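Local structure of disulphide isomerase (Xylella fastidiosa, 3FK8) at residues Pro7-Ala21 and Val67-Leu80. The protein probably acts as a thioredoxin-like disulphide isomerase, helping to rearrange disulphide bonds in other proteins. Residues are numbered along the deposited sequence; the frame is centred on the assembly and turned at random. Where two conformers were deposited one is given.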
# COMPACT_ATOMS: atom_id res chain seq x y z
N PRO A 7 -3.72 2.13 11.57
CA PRO A 7 -3.77 1.49 10.23
C PRO A 7 -2.76 0.37 10.00
O PRO A 7 -3.03 -0.56 9.25
CB PRO A 7 -3.50 2.65 9.26
CG PRO A 7 -2.99 3.81 10.14
CD PRO A 7 -3.45 3.58 11.53
N TYR A 8 -1.61 0.43 10.67
CA TYR A 8 -0.58 -0.58 10.52
C TYR A 8 -0.52 -1.49 11.73
O TYR A 8 -0.62 -1.04 12.88
CB TYR A 8 0.77 0.11 10.26
CG TYR A 8 0.78 0.80 8.91
CD1 TYR A 8 1.20 0.14 7.78
CD2 TYR A 8 0.30 2.09 8.79
CE1 TYR A 8 1.18 0.76 6.56
CE2 TYR A 8 0.25 2.71 7.55
CZ TYR A 8 0.70 2.04 6.45
OH TYR A 8 0.65 2.64 5.21
N ASP A 9 -0.31 -2.77 11.45
CA ASP A 9 -0.22 -3.75 12.51
C ASP A 9 1.24 -4.02 12.77
O ASP A 9 1.93 -4.70 11.99
CB ASP A 9 -0.92 -5.05 12.11
CG ASP A 9 -0.90 -6.12 13.20
OD1 ASP A 9 -0.32 -5.89 14.29
OD2 ASP A 9 -1.48 -7.20 12.92
N GLU A 10 1.74 -3.46 13.86
CA GLU A 10 3.14 -3.53 14.20
C GLU A 10 3.62 -4.94 14.58
O GLU A 10 4.82 -5.19 14.61
CB GLU A 10 3.45 -2.50 15.29
CG GLU A 10 3.06 -1.08 14.82
CD GLU A 10 3.39 0.07 15.77
OE1 GLU A 10 4.15 -0.11 16.75
OE2 GLU A 10 2.88 1.18 15.51
N HIS A 11 2.67 -5.84 14.80
CA HIS A 11 2.93 -7.22 15.20
C HIS A 11 2.80 -8.21 14.08
O HIS A 11 3.14 -9.40 14.28
CB HIS A 11 2.00 -7.61 16.37
CG HIS A 11 2.11 -6.70 17.54
ND1 HIS A 11 3.31 -6.50 18.18
CD2 HIS A 11 1.24 -5.80 18.04
CE1 HIS A 11 3.15 -5.58 19.11
NE2 HIS A 11 1.90 -5.13 19.04
N ALA A 12 2.33 -7.75 12.90
CA ALA A 12 2.09 -8.67 11.81
C ALA A 12 3.39 -9.29 11.29
O ALA A 12 4.47 -8.67 11.29
CB ALA A 12 1.36 -7.95 10.69
N ASP A 13 3.27 -10.53 10.81
CA ASP A 13 4.30 -11.22 10.04
C ASP A 13 4.08 -10.76 8.60
O ASP A 13 3.28 -11.35 7.88
CB ASP A 13 4.14 -12.74 10.24
CG ASP A 13 5.05 -13.56 9.35
OD1 ASP A 13 5.81 -13.01 8.50
OD2 ASP A 13 4.95 -14.83 9.50
N ALA A 14 4.75 -9.68 8.21
CA ALA A 14 4.45 -9.08 6.93
C ALA A 14 4.77 -10.03 5.75
O ALA A 14 4.04 -10.06 4.77
CB ALA A 14 5.20 -7.76 6.80
N TRP A 15 5.87 -10.79 5.81
CA TRP A 15 6.16 -11.71 4.71
C TRP A 15 5.05 -12.74 4.48
O TRP A 15 4.68 -13.02 3.34
CB TRP A 15 7.46 -12.48 4.94
CG TRP A 15 8.68 -11.68 4.57
CD1 TRP A 15 9.50 -10.98 5.41
CD2 TRP A 15 9.20 -11.51 3.25
NE1 TRP A 15 10.50 -10.37 4.69
CE2 TRP A 15 10.36 -10.71 3.36
CE3 TRP A 15 8.80 -11.96 1.98
CZ2 TRP A 15 11.14 -10.33 2.22
CZ3 TRP A 15 9.57 -11.56 0.84
CH2 TRP A 15 10.72 -10.76 0.99
N THR A 16 4.53 -13.27 5.59
CA THR A 16 3.41 -14.22 5.49
C THR A 16 2.19 -13.55 4.89
O THR A 16 1.58 -14.11 3.96
CB THR A 16 3.11 -14.86 6.83
OG1 THR A 16 4.27 -15.58 7.23
CG2 THR A 16 2.00 -15.89 6.68
N GLN A 17 1.90 -12.33 5.36
CA GLN A 17 0.76 -11.57 4.83
C GLN A 17 0.90 -11.28 3.35
O GLN A 17 -0.08 -11.40 2.62
CB GLN A 17 0.49 -10.30 5.62
CG GLN A 17 -0.01 -10.64 7.02
CD GLN A 17 -0.51 -9.46 7.81
OE1 GLN A 17 -0.08 -8.33 7.59
NE2 GLN A 17 -1.40 -9.72 8.79
N VAL A 18 2.10 -10.91 2.92
CA VAL A 18 2.30 -10.63 1.50
C VAL A 18 2.16 -11.93 0.69
O VAL A 18 1.54 -11.96 -0.34
CB VAL A 18 3.68 -9.99 1.27
CG1 VAL A 18 4.03 -9.93 -0.20
CG2 VAL A 18 3.70 -8.58 1.87
N LYS A 19 2.72 -13.03 1.21
CA LYS A 19 2.61 -14.32 0.52
C LYS A 19 1.13 -14.69 0.32
O LYS A 19 0.72 -15.12 -0.77
CB LYS A 19 3.39 -15.42 1.26
CG LYS A 19 3.54 -16.71 0.48
CD LYS A 19 4.54 -17.66 1.19
CE LYS A 19 4.55 -19.02 0.51
NZ LYS A 19 5.40 -19.94 1.29
N LYS A 20 0.36 -14.54 1.40
CA LYS A 20 -1.07 -14.85 1.39
C LYS A 20 -1.88 -13.95 0.43
O LYS A 20 -2.83 -14.42 -0.20
CB LYS A 20 -1.63 -14.72 2.80
CG LYS A 20 -3.14 -14.92 2.90
CD LYS A 20 -3.62 -14.58 4.31
CE LYS A 20 -5.11 -14.76 4.48
NZ LYS A 20 -5.47 -16.18 4.57
N ALA A 21 -1.51 -12.67 0.33
CA ALA A 21 -2.18 -11.73 -0.57
C ALA A 21 -1.82 -12.05 -2.02
O ALA A 21 -2.70 -12.06 -2.91
CB ALA A 21 -1.81 -10.33 -0.22
N VAL A 67 -2.26 -5.41 1.11
CA VAL A 67 -1.49 -5.69 2.34
C VAL A 67 -0.84 -4.40 2.79
O VAL A 67 -0.19 -3.75 1.97
CB VAL A 67 -0.34 -6.71 2.13
CG1 VAL A 67 0.49 -6.91 3.41
CG2 VAL A 67 -0.89 -8.04 1.65
N LYS A 68 -0.99 -4.07 4.07
CA LYS A 68 -0.27 -2.95 4.69
C LYS A 68 0.95 -3.44 5.40
O LYS A 68 0.83 -4.39 6.18
CB LYS A 68 -1.17 -2.17 5.65
CG LYS A 68 -2.09 -1.17 4.93
CD LYS A 68 -2.90 -0.34 5.93
CE LYS A 68 -4.17 -1.06 6.30
NZ LYS A 68 -5.09 -0.26 7.20
N ILE A 69 2.12 -2.87 5.10
CA ILE A 69 3.39 -3.29 5.67
C ILE A 69 3.94 -2.16 6.55
O ILE A 69 4.26 -1.06 6.05
CB ILE A 69 4.43 -3.65 4.57
CG1 ILE A 69 3.85 -4.81 3.76
CG2 ILE A 69 5.73 -4.01 5.17
CD1 ILE A 69 4.21 -4.84 2.37
N ASP A 70 4.02 -2.41 7.85
CA ASP A 70 4.62 -1.48 8.80
C ASP A 70 6.13 -1.39 8.60
O ASP A 70 6.81 -2.40 8.64
CB ASP A 70 4.34 -2.00 10.21
CG ASP A 70 4.94 -1.09 11.27
OD1 ASP A 70 4.98 0.12 11.08
OD2 ASP A 70 5.32 -1.63 12.33
N VAL A 71 6.65 -0.17 8.43
CA VAL A 71 8.09 0.02 8.36
C VAL A 71 8.61 0.68 9.61
O VAL A 71 9.82 0.94 9.70
CB VAL A 71 8.58 0.73 7.09
CG1 VAL A 71 8.23 -0.12 5.84
CG2 VAL A 71 8.07 2.15 6.98
N GLY A 72 7.77 0.88 10.62
CA GLY A 72 8.25 1.46 11.89
C GLY A 72 8.88 2.82 11.66
O GLY A 72 8.49 3.57 10.77
N ASN A 73 9.92 3.10 12.45
CA ASN A 73 10.72 4.33 12.25
C ASN A 73 11.79 4.08 11.21
O ASN A 73 12.97 4.17 11.49
CB ASN A 73 11.32 4.82 13.58
CG ASN A 73 10.26 5.29 14.53
OD1 ASN A 73 10.15 4.80 15.65
ND2 ASN A 73 9.46 6.23 14.08
N PHE A 74 11.36 3.70 10.01
CA PHE A 74 12.29 3.22 9.00
C PHE A 74 13.23 2.15 9.60
O PHE A 74 14.45 2.17 9.34
CB PHE A 74 13.08 4.35 8.32
CG PHE A 74 12.18 5.32 7.63
CD1 PHE A 74 11.69 5.00 6.36
CD2 PHE A 74 11.84 6.55 8.21
CE1 PHE A 74 10.85 5.88 5.69
CE2 PHE A 74 11.00 7.42 7.51
CZ PHE A 74 10.52 7.07 6.26
N ASP A 75 12.65 1.19 10.33
CA ASP A 75 13.47 0.21 11.03
C ASP A 75 12.74 -1.12 11.18
O ASP A 75 13.16 -1.95 11.97
CB ASP A 75 13.96 0.75 12.38
CG ASP A 75 12.82 1.12 13.35
OD1 ASP A 75 11.61 0.87 13.07
OD2 ASP A 75 13.14 1.73 14.41
N ARG A 76 11.68 -1.35 10.41
CA ARG A 76 10.98 -2.64 10.43
C ARG A 76 10.70 -3.03 9.00
O ARG A 76 10.44 -2.19 8.16
CB ARG A 76 9.66 -2.52 11.18
CG ARG A 76 9.79 -2.33 12.67
CD ARG A 76 8.47 -1.84 13.21
NE ARG A 76 8.52 -1.39 14.60
CZ ARG A 76 7.53 -0.69 15.16
NH1 ARG A 76 6.47 -0.34 14.45
NH2 ARG A 76 7.61 -0.31 16.42
N ASN A 77 10.74 -4.33 8.71
CA ASN A 77 10.41 -4.86 7.39
C ASN A 77 11.20 -4.23 6.26
O ASN A 77 10.75 -4.19 5.12
CB ASN A 77 8.90 -4.75 7.14
CG ASN A 77 8.11 -5.63 8.03
OD1 ASN A 77 7.14 -5.18 8.72
ND2 ASN A 77 8.50 -6.86 8.11
N LEU A 78 12.42 -3.78 6.55
CA LEU A 78 13.16 -3.10 5.50
C LEU A 78 13.54 -4.03 4.37
O LEU A 78 13.64 -3.61 3.22
CB LEU A 78 14.43 -2.46 6.10
CG LEU A 78 14.18 -1.40 7.17
CD1 LEU A 78 15.53 -0.84 7.57
CD2 LEU A 78 13.26 -0.30 6.65
N GLU A 79 13.79 -5.29 4.67
CA GLU A 79 14.14 -6.22 3.62
C GLU A 79 12.97 -6.51 2.69
O GLU A 79 13.16 -6.86 1.55
CB GLU A 79 14.75 -7.48 4.18
CG GLU A 79 13.78 -8.46 4.74
CD GLU A 79 13.09 -8.09 6.03
OE1 GLU A 79 13.41 -7.06 6.69
OE2 GLU A 79 12.21 -8.91 6.41
N LEU A 80 11.75 -6.37 3.19
CA LEU A 80 10.60 -6.55 2.35
C LEU A 80 10.43 -5.35 1.40
O LEU A 80 10.12 -5.53 0.22
CB LEU A 80 9.41 -6.89 3.25
CG LEU A 80 8.03 -7.08 2.71
CD1 LEU A 80 8.03 -8.23 1.73
CD2 LEU A 80 7.08 -7.37 3.87
O HOH W 1 3.14 -5.03 8.97
O HOH W 2 0.30 -3.94 8.99
O HOH W 3 3.86 1.90 12.85
O HOH W 4 6.29 -4.37 12.31
O HOH W 5 2.00 -6.73 7.13
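Helix 14-21 runs nearly antiparallel to strand 67-70, at 163° with their axes 8.7 Å apart, and the loop before it follows the strand's end, Tyr8 beside Asp70. Under the helix, Val18 sets CG2 against Val67 CG1 and Ile69 CD1, while Ala14 CB meets Leu80 CD2, in the conformer given, at 3.5 Å. The other methyl of this Leu80 conformer, CD1, sits squarely over the six-membered ring of Trp15, a CH-pi contact 3.5 Å from its centroid. In the plane of that indole, Trp15 NE1 donates to Glu79 OE2 over 2.8 Å, reaching the anti side of the carboxylate; together the two contacts probably limit the ring's rotation. On the loop side, Lys68 crosses the Tyr8 ring at about a right angle, its CD over one face, toward the rim; the bend at chi3 (-87°) carries NZ to Pro7 O at 2.9 Å, and NZ also pairs with Asp48. Asp70 offers the syn lone pair of OD2 to Arg76 NH1, in the conformer given, at 2.7 Å and accepts from Gly72 N through OD1, an Asx turn. Glu10 OE1 joins as a longer salt bridge to the same Arg76 NH1, 3.3 Å, while Glu10 OE2 is held by Asn39. Waters bridge the segments, one joining Asp9 N to Lys68 O and another Gln17 OE1 to the same carbonyl. The helix thus packs through apolar side chains on the edge strand of the thioredoxin-like sheet and on the start of helix 78-83, with one indole bond to Glu79, whereas charge and water fasten the loop, where Arg76 probably eases the repulsion between the Glu10 and Asp70 carboxylates.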